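Endopolygalacturonase (Chondrostereum purpureum, PDB 1K5C) probably hydrolyses the alpha-1,4 links between galacturonate units within polygalacturonate chains, as a glycoside hydrolase of family 28. Local coordinates at residues T4-D9 / T21-T26; F25-G30 / I49-T54; N31-N36 / P59-D64; H75-N80 / P99-K104. All coordinates share one frame; numbering follows the deposited sequence.

How the contacts relate
Contact 1 closes the first short loop of the chain, returning 21-26 beside 4-9 after eleven residues and starting the beta-helix at its N-terminal end. Phe25 and Thr26 then carry the chain into contact 2, where 25-30 pairs with 49-54. Before that loop closes, contact 3 opens at 31-36; it closes at 59-64, so contacts 2 and 3 cross, and each joins equivalent strands of successive coils in a different sheet. Contact 4 follows in series and spans the interior instead: 75-80 lies next to 49-51 of contact 2, 99-104 next to 61-64 of contact 3. Inward side chains such as Phe25, Leu33, Ile49 and Phe51 fill the space between the sheets.

Contact 1. Residues T4-D9 / T21-T26; sequences TVKSVD and TLNGFT
Thr4 and Val5 run parallel to Thr21 and Leu22 in the N-terminal part of the parallel beta-helix, where the first short strand of the chain pairs with the one that follows it. Two backbone hydrogen bonds fix the register: Val5 N donates to Thr21 O at 2.8 Å in a nearly straight bond (169°), and Val5 O accepts from Asn23 N at 2.9 Å. Beyond them the chains separate. A water donates to Lys6 O at 2.9 Å and, weakly, to Gly24 O.

The apolar packing lies on the inner face. CG1 of Val5, anti to its backbone N, meets Leu22 CD1 at 3.8 Å and leans toward Phe25 CE2. One face of the Phe25 ring lies against the Lys6-Ser7 peptide. Its CG sits between the backbone N and the carbonyl carbon (chi1 55°), and Ser7 N stands 3.7 Å above the plane, over the ring centre. This N is buried and has no partner in the model. An alanine in place of Phe25 would probably leave the Lys6-Ser7 peptide without its flat support and open a gap beside Val5 CG1 and Val8 CG1.

On the opposite face Thr4 and Thr21 lie side by side. The Asn23 amide comes up to Thr4 obliquely, with Thr4 CG2 3.6 Å from both its OD1 and its ND2, and Lys6 CE 3.9 Å from ND2.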
loop_
_atom_site.group_PDB
_atom_site.type_symbol
_atom_site.label_atom_id
_atom_site.label_comp_id
_atom_site.label_asym_id
_atom_site.label_seq_id
_atom_site.Cartn_x
_atom_site.Cartn_y
_atom_site.Cartn_z
ATOM N N THR A 4 -20.438 22.202 -8.528
ATOM C CA THR A 4 -19.078 22.597 -8.125
ATOM C C THR A 4 -19.041 22.583 -6.621
ATOM O O THR A 4 -19.822 23.232 -5.952
ATOM C CB THR A 4 -18.736 24.011 -8.612
ATOM O OG1 THR A 4 -18.815 23.975 -10.035
ATOM C CG2 THR A 4 -17.300 24.459 -8.299
ATOM N N VAL A 5 -18.086 21.859 -6.094
ATOM C CA VAL A 5 -17.887 21.727 -4.647
ATOM C C VAL A 5 -16.844 22.727 -4.203
ATOM O O VAL A 5 -15.690 22.660 -4.647
ATOM C CB VAL A 5 -17.468 20.295 -4.293
ATOM C CG1 VAL A 5 -17.171 20.164 -2.796
ATOM C CG2 VAL A 5 -18.567 19.350 -4.738
ATOM N N LYS A 6 -17.281 23.646 -3.340
ATOM C CA LYS A 6 -16.423 24.716 -2.886
ATOM C C LYS A 6 -16.159 24.660 -1.374
ATOM O O LYS A 6 -15.414 25.510 -0.868
ATOM C CB LYS A 6 -17.100 26.099 -3.231
ATOM C CG LYS A 6 -17.370 26.179 -4.772
ATOM C CD LYS A 6 -17.696 27.613 -5.094
ATOM C CE LYS A 6 -17.767 27.921 -6.591
ATOM N NZ LYS A 6 -18.779 28.982 -6.878
ATOM N N SER A 7 -16.734 23.702 -0.688
ATOM C CA SER A 7 -16.682 23.596 0.767
ATOM C C SER A 7 -17.156 22.210 1.185
ATOM O O SER A 7 -17.714 21.503 0.338
ATOM C CB SER A 7 -17.646 24.624 1.458
ATOM O OG SER A 7 -18.983 24.162 1.207
ATOM N N VAL A 8 -16.913 21.870 2.451
ATOM C CA VAL A 8 -17.388 20.578 2.948
ATOM C C VAL A 8 -18.901 20.564 2.841
ATOM O O VAL A 8 -19.456 19.512 2.571
ATOM C CB VAL A 8 -16.882 20.252 4.362
ATOM C CG1 VAL A 8 -15.351 20.186 4.371
ATOM C CG2 VAL A 8 -17.325 21.173 5.460
ATOM N N ASP A 9 -19.623 21.639 3.039
ATOM C CA ASP A 9 -21.074 21.572 2.942
ATOM C C ASP A 9 -21.539 21.416 1.492
ATOM O O ASP A 9 -22.567 20.714 1.308
ATOM C CB ASP A 9 -21.675 22.813 3.644
ATOM C CG ASP A 9 -21.117 22.771 5.083
ATOM O OD1 ASP A 9 -21.440 21.836 5.862
ATOM O OD2 ASP A 9 -20.295 23.677 5.417
ATOM N N THR A 21 -17.170 19.344 -10.324
ATOM C CA THR A 21 -15.896 20.013 -10.200
ATOM C C THR A 21 -15.576 20.199 -8.731
ATOM O O THR A 21 -16.386 20.762 -8.011
ATOM C CB THR A 21 -15.943 21.396 -10.888
ATOM O OG1 THR A 21 -16.297 21.181 -12.267
ATOM C CG2 THR A 21 -14.569 22.044 -10.847
ATOM N N LEU A 22 -14.419 19.699 -8.333
ATOM C CA LEU A 22 -13.985 19.805 -6.941
ATOM C C LEU A 22 -12.981 20.960 -6.921
ATOM O O LEU A 22 -11.834 20.803 -7.367
ATOM C CB LEU A 22 -13.430 18.425 -6.511
ATOM C CG LEU A 22 -12.873 18.353 -5.107
ATOM C CD1 LEU A 22 -13.940 18.672 -4.094
ATOM C CD2 LEU A 22 -12.386 16.870 -4.997
ATOM N N ASN A 23 -13.423 22.126 -6.435
ATOM C CA ASN A 23 -12.518 23.267 -6.333
ATOM C C ASN A 23 -11.540 23.086 -5.146
ATOM O O ASN A 23 -11.682 22.199 -4.312
ATOM C CB ASN A 23 -13.303 24.564 -6.219
ATOM C CG ASN A 23 -13.820 25.133 -7.516
ATOM O OD1 ASN A 23 -13.708 24.487 -8.517
ATOM N ND2 ASN A 23 -14.328 26.386 -7.514
ATOM N N GLY A 24 -10.527 23.938 -5.145
ATOM C CA GLY A 24 -9.561 23.989 -3.992
ATOM C C GLY A 24 -10.188 24.798 -2.851
ATOM O O GLY A 24 -10.916 25.767 -3.029
ATOM N N PHE A 25 -9.912 24.310 -1.623
ATOM C CA PHE A 25 -10.375 24.943 -0.381
ATOM C C PHE A 25 -9.691 24.240 0.769
ATOM O O PHE A 25 -8.992 23.231 0.591
ATOM C CB PHE A 25 -11.919 24.919 -0.218
ATOM C CG PHE A 25 -12.573 23.571 -0.308
ATOM C CD1 PHE A 25 -12.818 22.791 0.839
ATOM C CD2 PHE A 25 -12.988 23.086 -1.530
ATOM C CE1 PHE A 25 -13.468 21.572 0.734
ATOM C CE2 PHE A 25 -13.616 21.856 -1.667
ATOM C CZ PHE A 25 -13.851 21.109 -0.528
ATOM N N THR A 26 -9.876 24.811 1.976
ATOM C CA THR A 26 -9.433 24.159 3.201
ATOM C C THR A 26 -10.577 23.418 3.839
ATOM O O THR A 26 -11.693 23.964 3.970
ATOM C CB THR A 26 -8.898 25.188 4.187
ATOM O OG1 THR A 26 -7.733 25.770 3.594
ATOM C CG2 THR A 26 -8.516 24.559 5.512
HETATM O O HOH W 1 -13.868 27.262 -2.639
#

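Contact 2. Residues F25-G30 / I49-T54; sequences FTVPAG and ITFAKT
Val27 N donates to Thr50 O at 2.8 Å, the shortest of three backbone hydrogen bonds between these chains. Thr50 N to Phe25 O and Ala52 N to Val27 O, both 3.1 Å, complete the parallel pairing. Past the strands a side chain takes over: Thr54 OG1, anti to its own backbone N (chi1 -170°), accepts from Gly30 N at 3.2 Å in a nearly straight bond (165°). The same hydroxyl has a water 2.6 Å from OG1. Another water lies between Val27 O and Ala52 O.

The pairing joins strands 25-27 and 49-51 of successive coils of the beta-helix, and strand 49-51 is paired in turn with 76-78. Of the inward side chains, Phe25, Val27 and Ile49 pack on Leu33, while Phe51 meets Leu60 and Phe77. Val27 runs alongside Phe51, and its CG2 sits over the ring face, displaced toward the rim, 4.0 Å from the centroid in a CH-pi contact. That methyl also touches Ile49 CG2 at 3.7 Å, while Ile49 CG1 lies over a face of the Phe25 ring. On the outer face Thr26 CG2 comes up to Thr50 O, and at the turn Ala29 CB comes within 3.5 Å of Lys53 O.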
loop_
_atom_site.group_PDB
_atom_site.type_symbol
_atom_site.label_atom_id
_atom_site.label_comp_id
_atom_site.label_asym_id
_atom_site.label_seq_id
_atom_site.Cartn_x
_atom_site.Cartn_y
_atom_site.Cartn_z
ATOM N N PHE A 25 -9.912 24.310 -1.623
ATOM C CA PHE A 25 -10.375 24.943 -0.381
ATOM C C PHE A 25 -9.691 24.240 0.769
ATOM O O PHE A 25 -8.992 23.231 0.591
ATOM C CB PHE A 25 -11.919 24.919 -0.218
ATOM C CG PHE A 25 -12.573 23.571 -0.308
ATOM C CD1 PHE A 25 -12.818 22.791 0.839
ATOM C CD2 PHE A 25 -12.988 23.086 -1.530
ATOM C CE1 PHE A 25 -13.468 21.572 0.734
ATOM C CE2 PHE A 25 -13.616 21.856 -1.667
ATOM C CZ PHE A 25 -13.851 21.109 -0.528
ATOM N N THR A 26 -9.876 24.811 1.976
ATOM C CA THR A 26 -9.433 24.159 3.201
ATOM C C THR A 26 -10.577 23.418 3.839
ATOM O O THR A 26 -11.693 23.964 3.970
ATOM C CB THR A 26 -8.898 25.188 4.187
ATOM O OG1 THR A 26 -7.733 25.770 3.594
ATOM C CG2 THR A 26 -8.516 24.559 5.512
ATOM N N VAL A 27 -10.340 22.170 4.260
ATOM C CA VAL A 27 -11.257 21.425 5.116
ATOM C C VAL A 27 -10.951 21.863 6.564
ATOM O O VAL A 27 -9.849 21.576 7.067
ATOM C CB VAL A 27 -11.061 19.920 4.926
ATOM C CG1 VAL A 27 -11.880 19.141 5.953
ATOM C CG2 VAL A 27 -11.417 19.541 3.493
ATOM N N PRO A 28 -11.871 22.559 7.204
ATOM C CA PRO A 28 -11.562 23.118 8.544
ATOM C C PRO A 28 -11.415 22.024 9.546
ATOM O O PRO A 28 -11.945 20.927 9.438
ATOM C CB PRO A 28 -12.788 24.023 8.862
ATOM C CG PRO A 28 -13.441 24.258 7.532
ATOM C CD PRO A 28 -13.215 22.995 6.728
ATOM N N ALA A 29 -10.750 22.403 10.673
ATOM C CA ALA A 29 -10.668 21.532 11.846
ATOM C C ALA A 29 -12.057 20.982 12.184
ATOM O O ALA A 29 -13.028 21.749 12.193
ATOM C CB ALA A 29 -10.092 22.309 13.009
ATOM N N GLY A 30 -12.119 19.705 12.538
ATOM C CA GLY A 30 -13.378 19.125 13.011
ATOM C C GLY A 30 -14.336 18.768 11.899
ATOM O O GLY A 30 -15.496 18.402 12.153
ATOM N N ILE A 49 -6.699 20.748 -2.082
ATOM C CA ILE A 49 -7.512 20.713 -0.845
ATOM C C ILE A 49 -6.578 20.500 0.322
ATOM O O ILE A 49 -5.851 19.511 0.381
ATOM C CB ILE A 49 -8.610 19.645 -0.948
ATOM C CG1 ILE A 49 -9.553 19.995 -2.146
ATOM C CG2 ILE A 49 -9.409 19.597 0.353
ATOM C CD1 ILE A 49 -10.549 18.956 -2.467
ATOM N N THR A 50 -6.574 21.469 1.222
ATOM C CA THR A 50 -5.691 21.462 2.407
ATOM C C THR A 50 -6.504 21.151 3.640
ATOM O O THR A 50 -7.598 21.716 3.822
ATOM C CB THR A 50 -4.977 22.825 2.522
ATOM O OG1 THR A 50 -4.176 23.036 1.344
ATOM C CG2 THR A 50 -4.043 22.889 3.739
ATOM N N PHE A 51 -5.991 20.283 4.513
ATOM C CA PHE A 51 -6.743 19.859 5.706
ATOM C C PHE A 51 -6.083 20.491 6.927
ATOM O O PHE A 51 -4.937 20.170 7.308
ATOM C CB PHE A 51 -6.712 18.338 5.809
ATOM C CG PHE A 51 -7.536 17.692 4.718
ATOM C CD1 PHE A 51 -7.097 17.654 3.375
ATOM C CD2 PHE A 51 -8.775 17.092 5.026
ATOM C CE1 PHE A 51 -7.867 17.085 2.392
ATOM C CE2 PHE A 51 -9.529 16.486 4.019
ATOM C CZ PHE A 51 -9.070 16.490 2.697
ATOM N N ALA A 52 -6.796 21.448 7.548
ATOM C CA ALA A 52 -6.281 22.082 8.765
ATOM C C ALA A 52 -6.052 21.035 9.831
ATOM O O ALA A 52 -6.741 19.993 9.893
ATOM C CB ALA A 52 -7.293 23.149 9.239
ATOM N N LYS A 53 -5.121 21.312 10.756
ATOM C CA LYS A 53 -4.843 20.353 11.836
ATOM C C LYS A 53 -6.148 20.051 12.592
ATOM O O LYS A 53 -6.895 20.960 12.991
ATOM C CB LYS A 53 -3.778 20.874 12.797
ATOM C CG LYS A 53 -3.289 19.765 13.732
ATOM C CD LYS A 53 -2.132 20.169 14.593
ATOM C CE LYS A 53 -1.707 19.024 15.525
ATOM N NZ LYS A 53 -0.532 19.403 16.351
ATOM N N THR A 54 -6.402 18.759 12.804
ATOM C CA THR A 54 -7.685 18.296 13.309
ATOM C C THR A 54 -7.485 17.255 14.396
ATOM O O THR A 54 -6.456 16.564 14.446
ATOM C CB THR A 54 -8.513 17.732 12.137
ATOM O OG1 THR A 54 -9.857 17.508 12.605
ATOM C CG2 THR A 54 -7.933 16.454 11.547
HETATM O O HOH W 2 -9.055 19.196 8.577
HETATM O O HOH W 3 -10.761 17.720 10.136
#

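Contact 3. Residues N31-N36 / P59-D64; sequences NTLVLN and PLFTID
In the long parallel sheet of the beta-helix, Leu33, Val34 and Leu35 form the outermost strand at the N-terminal end and pair in register with Phe61, Thr62 and Ile63. The strand directions differ by only 4°. Four backbone hydrogen bonds alternate between the chains: Leu33 N to Leu60 O, Thr62 N to Leu33 O at 3.0 Å, Leu35 N to Thr62 O at 2.9 Å, and Asp64 N to Leu35 O at 3.1 Å. Thr62 takes part in two of them, donating through N and accepting through O.

Inward, Leu33 and Phe61 lie side by side. Leu33 CG, anti to its backbone N (chi1 177°), meets the Phe61 ring at its edge, in plane, and Leu33 CD2 reaches ring atom CD1 at 3.6 Å. Leu35 comes to the same ring from the next inward position, its CD1 3.8 Å from Phe61 CE1, while its CB touches Ile63 CG1. Further in, Phe61 also meets the Phe77 ring and Leu101.

At the C-terminal end of the pairing Asn36 and Asp64 meet obliquely, their amide and carboxylate planes 64° apart. Asp64 OD1 is hydrogen-bonded to a glycerol, probably from the crystallisation liquor, and Asn36 OD1 approaches Asp64 CB at 3.7 Å.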
loop_
_atom_site.group_PDB
_atom_site.type_symbol
_atom_site.label_atom_id
_atom_site.label_comp_id
_atom_site.label_asym_id
_atom_site.label_seq_id
_atom_site.Cartn_x
_atom_site.Cartn_y
_atom_site.Cartn_z
ATOM N N ASN A 31 -13.898 18.824 10.615
ATOM C CA ASN A 31 -14.772 18.465 9.477
ATOM C C ASN A 31 -14.130 17.394 8.614
ATOM O O ASN A 31 -12.919 17.212 8.629
ATOM C CB ASN A 31 -14.974 19.717 8.588
ATOM C CG ASN A 31 -15.893 20.701 9.290
ATOM O OD1 ASN A 31 -17.065 20.703 9.033
ATOM N ND2 ASN A 31 -15.379 21.518 10.209
ATOM N N THR A 32 -14.988 16.694 7.867
ATOM C CA THR A 32 -14.480 15.781 6.854
ATOM C C THR A 32 -15.102 16.119 5.508
ATOM O O THR A 32 -16.130 16.836 5.453
ATOM C CB THR A 32 -14.723 14.312 7.197
ATOM O OG1 THR A 32 -16.143 14.157 7.260
ATOM C CG2 THR A 32 -14.083 13.914 8.505
ATOM N N LEU A 33 -14.486 15.621 4.444
ATOM C CA LEU A 33 -14.948 15.843 3.054
ATOM C C LEU A 33 -15.404 14.507 2.525
ATOM O O LEU A 33 -14.601 13.607 2.353
ATOM C CB LEU A 33 -13.819 16.460 2.251
ATOM C CG LEU A 33 -14.161 16.678 0.743
ATOM C CD1 LEU A 33 -15.412 17.579 0.610
ATOM C CD2 LEU A 33 -12.984 17.305 0.033
ATOM N N VAL A 34 -16.713 14.401 2.302
ATOM C CA VAL A 34 -17.345 13.138 1.879
ATOM C C VAL A 34 -18.072 13.373 0.564
ATOM O O VAL A 34 -18.929 14.230 0.453
ATOM C CB VAL A 34 -18.327 12.654 2.946
ATOM C CG1 VAL A 34 -19.055 11.368 2.510
ATOM C CG2 VAL A 34 -17.557 12.370 4.275
ATOM N N LEU A 35 -17.711 12.558 -0.446
ATOM C CA LEU A 35 -18.354 12.629 -1.749
ATOM C C LEU A 35 -18.990 11.293 -2.086
ATOM O O LEU A 35 -18.313 10.260 -2.069
ATOM C CB LEU A 35 -17.347 13.002 -2.856
ATOM C CG LEU A 35 -16.718 14.390 -2.742
ATOM C CD1 LEU A 35 -15.489 14.507 -3.637
ATOM C CD2 LEU A 35 -17.755 15.486 -3.052
ATOM N N ASN A 36 -20.297 11.358 -2.440
ATOM C CA ASN A 36 -21.050 10.180 -2.869
ATOM C C ASN A 36 -21.619 10.472 -4.259
ATOM O O ASN A 36 -22.810 10.829 -4.392
ATOM C CB ASN A 36 -22.193 9.849 -1.889
ATOM C CG ASN A 36 -21.636 9.351 -0.577
ATOM O OD1 ASN A 36 -20.934 8.346 -0.532
ATOM N ND2 ASN A 36 -21.931 10.046 0.519
ATOM N N PRO A 59 -11.165 8.348 8.198
ATOM C CA PRO A 59 -10.634 9.117 7.081
ATOM C C PRO A 59 -11.138 10.553 7.078
ATOM O O PRO A 59 -12.257 10.870 7.474
ATOM C CB PRO A 59 -11.240 8.396 5.842
ATOM C CG PRO A 59 -12.437 7.685 6.372
ATOM C CD PRO A 59 -12.155 7.330 7.802
ATOM N N LEU A 60 -10.243 11.474 6.593
ATOM C CA LEU A 60 -10.639 12.875 6.487
ATOM C C LEU A 60 -11.301 13.173 5.131
ATOM O O LEU A 60 -12.034 14.176 5.034
ATOM C CB LEU A 60 -9.430 13.797 6.684
ATOM C CG LEU A 60 -8.709 13.650 8.027
ATOM C CD1 LEU A 60 -7.572 14.682 8.107
ATOM C CD2 LEU A 60 -9.686 13.789 9.213
ATOM N N PHE A 61 -11.084 12.294 4.149
ATOM C CA PHE A 61 -11.712 12.382 2.830
ATOM C C PHE A 61 -12.212 10.997 2.490
ATOM O O PHE A 61 -11.409 10.060 2.556
ATOM C CB PHE A 61 -10.683 12.841 1.782
ATOM C CG PHE A 61 -11.219 12.803 0.347
ATOM C CD1 PHE A 61 -12.009 13.810 -0.119
ATOM C CD2 PHE A 61 -10.926 11.723 -0.497
ATOM C CE1 PHE A 61 -12.485 13.777 -1.436
ATOM C CE2 PHE A 61 -11.376 11.727 -1.800
ATOM C CZ PHE A 61 -12.176 12.756 -2.268
ATOM N N THR A 62 -13.475 10.875 2.119
ATOM C CA THR A 62 -14.041 9.605 1.662
ATOM C C THR A 62 -14.781 9.846 0.344
ATOM O O THR A 62 -15.631 10.745 0.294
ATOM C CB THR A 62 -15.033 9.030 2.670
ATOM O OG1 THR A 62 -14.383 8.836 3.941
ATOM C CG2 THR A 62 -15.546 7.654 2.239
ATOM N N ILE A 63 -14.503 9.015 -0.646
ATOM C CA ILE A 63 -15.294 9.028 -1.877
ATOM C C ILE A 63 -15.739 7.596 -2.119
ATOM O O ILE A 63 -14.972 6.634 -1.991
ATOM C CB ILE A 63 -14.507 9.648 -3.051
ATOM C CG1 ILE A 63 -15.418 9.744 -4.306
ATOM C CG2 ILE A 63 -13.190 8.942 -3.351
ATOM C CD1 ILE A 63 -14.872 10.667 -5.353
ATOM N N ASP A 64 -17.051 7.468 -2.402
ATOM C CA ASP A 64 -17.678 6.144 -2.572
ATOM C C ASP A 64 -18.648 6.252 -3.712
ATOM O O ASP A 64 -19.588 7.060 -3.639
ATOM C CB ASP A 64 -18.372 5.759 -1.275
ATOM C CG ASP A 64 -18.955 4.373 -1.255
ATOM O OD1 ASP A 64 -18.779 3.630 -2.218
ATOM O OD2 ASP A 64 -19.598 4.052 -0.224
#

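Contact 4. Residues H75-N80 / P99-K104; sequences HIFDGN and PFLKIK
Phe77 and Leu101 meet at about a right angle across the interior, the leucine bringing one methyl onto the flat of the ring. Leu101 CD2 is 4.2 Å from the Phe77 ring centroid and 14° off the normal, a CH-pi contact displaced toward the rim on the CD1 and CE1 side. The leucine's other methyl serves its neighbour: CD1 stands 3.5 Å above the plane of the Phe100 ring, so that one side chain lies against two aromatic faces.

Phe100 reaches the opposing strand with the far end of its ring. Its CG is anti to the backbone N (chi1 -180°), and the tip comes down on the backbone beyond Phe77, with CZ 3.4 Å from Gly79 CA and 4.0 Å from Phe77 CB. Phe77 O lies at the ring edge, near the plane, 3.6 Å from CE2. Gly79 suits this approach, since a beta carbon there would fall about 3.0 Å from Phe100 CE2. Around this glycine the chain bends in an Asx turn, Asp78 OD1 accepting from Asn80 N at 3.0 Å.

An alanine in place of Phe100 would probably open a gap over Gly79 and leave Leu101 CD1 without the face it rests on. The wider surroundings are also aromatic: Phe51 meets Phe100 edge-to-face, and Phe112 meets Phe77 in the same manner. No hydrogen bond joins the two segments, and inward side chains from strands 76-78 and 101-104, in different sheets, pack together as in the hydrophobic interior of a parallel beta-helix.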
loop_
_atom_site.group_PDB
_atom_site.type_symbol
_atom_site.label_atom_id
_atom_site.label_comp_id
_atom_site.label_asym_id
_atom_site.label_seq_id
_atom_site.Cartn_x
_atom_site.Cartn_y
_atom_site.Cartn_z
ATOM N N HIS A 75 -3.660 17.867 -9.033
ATOM C CA HIS A 75 -3.889 18.581 -7.776
ATOM C C HIS A 75 -3.551 17.720 -6.560
ATOM O O HIS A 75 -3.288 16.522 -6.662
ATOM C CB HIS A 75 -5.335 19.103 -7.731
ATOM C CG HIS A 75 -5.514 20.196 -8.718
ATOM N ND1 HIS A 75 -5.055 21.464 -8.527
ATOM C CD2 HIS A 75 -6.109 20.148 -9.953
ATOM C CE1 HIS A 75 -5.336 22.199 -9.610
ATOM N NE2 HIS A 75 -5.975 21.457 -10.437
ATOM N N ILE A 76 -3.530 18.414 -5.406
ATOM C CA ILE A 76 -2.977 17.878 -4.153
ATOM C C ILE A 76 -4.030 17.863 -3.053
ATOM O O ILE A 76 -4.761 18.863 -2.869
ATOM C CB ILE A 76 -1.797 18.765 -3.710
ATOM C CG1 ILE A 76 -0.644 18.722 -4.730
ATOM C CG2 ILE A 76 -1.306 18.395 -2.322
ATOM C CD1 ILE A 76 0.391 19.786 -4.489
ATOM N N PHE A 77 -4.047 16.758 -2.314
ATOM C CA PHE A 77 -4.687 16.672 -0.988
ATOM C C PHE A 77 -3.557 16.809 0.032
ATOM O O PHE A 77 -2.684 15.933 0.102
ATOM C CB PHE A 77 -5.360 15.311 -0.789
ATOM C CG PHE A 77 -6.541 15.035 -1.686
ATOM C CD1 PHE A 77 -6.351 14.452 -2.952
ATOM C CD2 PHE A 77 -7.834 15.316 -1.292
ATOM C CE1 PHE A 77 -7.453 14.172 -3.762
ATOM C CE2 PHE A 77 -8.911 15.020 -2.097
ATOM C CZ PHE A 77 -8.738 14.426 -3.345
ATOM N N ASP A 78 -3.535 17.932 0.763
ATOM C CA ASP A 78 -2.433 18.246 1.695
ATOM C C ASP A 78 -2.881 17.929 3.133
ATOM O O ASP A 78 -3.786 18.594 3.667
ATOM C CB ASP A 78 -2.062 19.705 1.533
ATOM C CG ASP A 78 -0.910 20.175 2.416
ATOM O OD1 ASP A 78 -0.461 19.422 3.282
ATOM O OD2 ASP A 78 -0.502 21.341 2.167
ATOM N N GLY A 79 -2.272 16.914 3.715
ATOM C CA GLY A 79 -2.640 16.448 5.035
ATOM C C GLY A 79 -1.923 17.152 6.174
ATOM O O GLY A 79 -2.201 16.839 7.368
ATOM N N ASN A 80 -1.009 18.094 5.910
ATOM C CA ASN A 80 -0.318 18.804 6.986
ATOM C C ASN A 80 0.362 17.831 7.961
ATOM O O ASN A 80 0.433 18.092 9.175
ATOM C CB ASN A 80 -1.282 19.757 7.743
ATOM C CG ASN A 80 -1.262 21.116 7.092
ATOM O OD1 ASN A 80 -0.208 21.701 6.877
ATOM N ND2 ASN A 80 -2.434 21.671 6.796
ATOM N N PRO A 99 -6.996 6.361 8.072
ATOM C CA PRO A 99 -6.231 6.785 6.875
ATOM C C PRO A 99 -6.584 8.230 6.557
ATOM O O PRO A 99 -7.573 8.790 7.066
ATOM C CB PRO A 99 -6.732 5.798 5.796
ATOM C CG PRO A 99 -8.164 5.558 6.191
ATOM C CD PRO A 99 -8.128 5.496 7.711
ATOM N N PHE A 100 -5.802 8.838 5.648
ATOM C CA PHE A 100 -6.117 10.204 5.221
ATOM C C PHE A 100 -7.299 10.177 4.257
ATOM O O PHE A 100 -8.325 10.832 4.493
ATOM C CB PHE A 100 -4.824 10.821 4.682
ATOM C CG PHE A 100 -4.932 12.253 4.194
ATOM C CD1 PHE A 100 -5.946 13.119 4.607
ATOM C CD2 PHE A 100 -3.970 12.729 3.314
ATOM C CE1 PHE A 100 -5.974 14.424 4.114
ATOM C CE2 PHE A 100 -3.991 14.010 2.821
ATOM C CZ PHE A 100 -5.016 14.881 3.216
ATOM N N LEU A 101 -7.112 9.440 3.135
ATOM C CA LEU A 101 -8.155 9.254 2.140
ATOM C C LEU A 101 -8.689 7.827 2.201
ATOM O O LEU A 101 -7.935 6.885 2.428
ATOM C CB LEU A 101 -7.608 9.450 0.714
ATOM C CG LEU A 101 -7.396 10.861 0.219
ATOM C CD1 LEU A 101 -6.433 11.640 0.973
ATOM C CD2 LEU A 101 -7.042 10.827 -1.267
ATOM N N LYS A 102 -9.990 7.706 1.898
ATOM C CA LYS A 102 -10.651 6.400 1.728
ATOM C C LYS A 102 -11.383 6.420 0.400
ATOM O O LYS A 102 -12.168 7.328 0.136
ATOM C CB LYS A 102 -11.653 6.165 2.874
ATOM C CG LYS A 102 -12.560 4.959 2.716
ATOM C CD LYS A 102 -11.745 3.701 2.677
ATOM C CE LYS A 102 -12.209 2.661 3.636
ATOM N NZ LYS A 102 -11.397 1.414 3.525
ATOM N N ILE A 103 -11.109 5.404 -0.435
ATOM C CA ILE A 103 -11.720 5.251 -1.766
ATOM C C ILE A 103 -12.448 3.914 -1.790
ATOM O O ILE A 103 -11.829 2.859 -1.541
ATOM C CB ILE A 103 -10.689 5.335 -2.884
ATOM C CG1 ILE A 103 -9.919 6.653 -2.843
ATOM C CG2 ILE A 103 -11.363 5.106 -4.252
ATOM C CD1 ILE A 103 -8.750 6.742 -3.795
ATOM N N LYS A 104 -13.770 3.951 -2.058
ATOM C CA LYS A 104 -14.620 2.794 -2.054
ATOM C C LYS A 104 -15.397 2.716 -3.372
ATOM O O LYS A 104 -15.674 3.759 -4.000
ATOM C CB LYS A 104 -15.668 2.882 -0.901
ATOM C CG LYS A 104 -15.104 3.032 0.460
ATOM C CD LYS A 104 -16.213 2.912 1.484
ATOM C CE LYS A 104 -16.112 3.835 2.626
ATOM N NZ LYS A 104 -17.293 3.460 3.479
#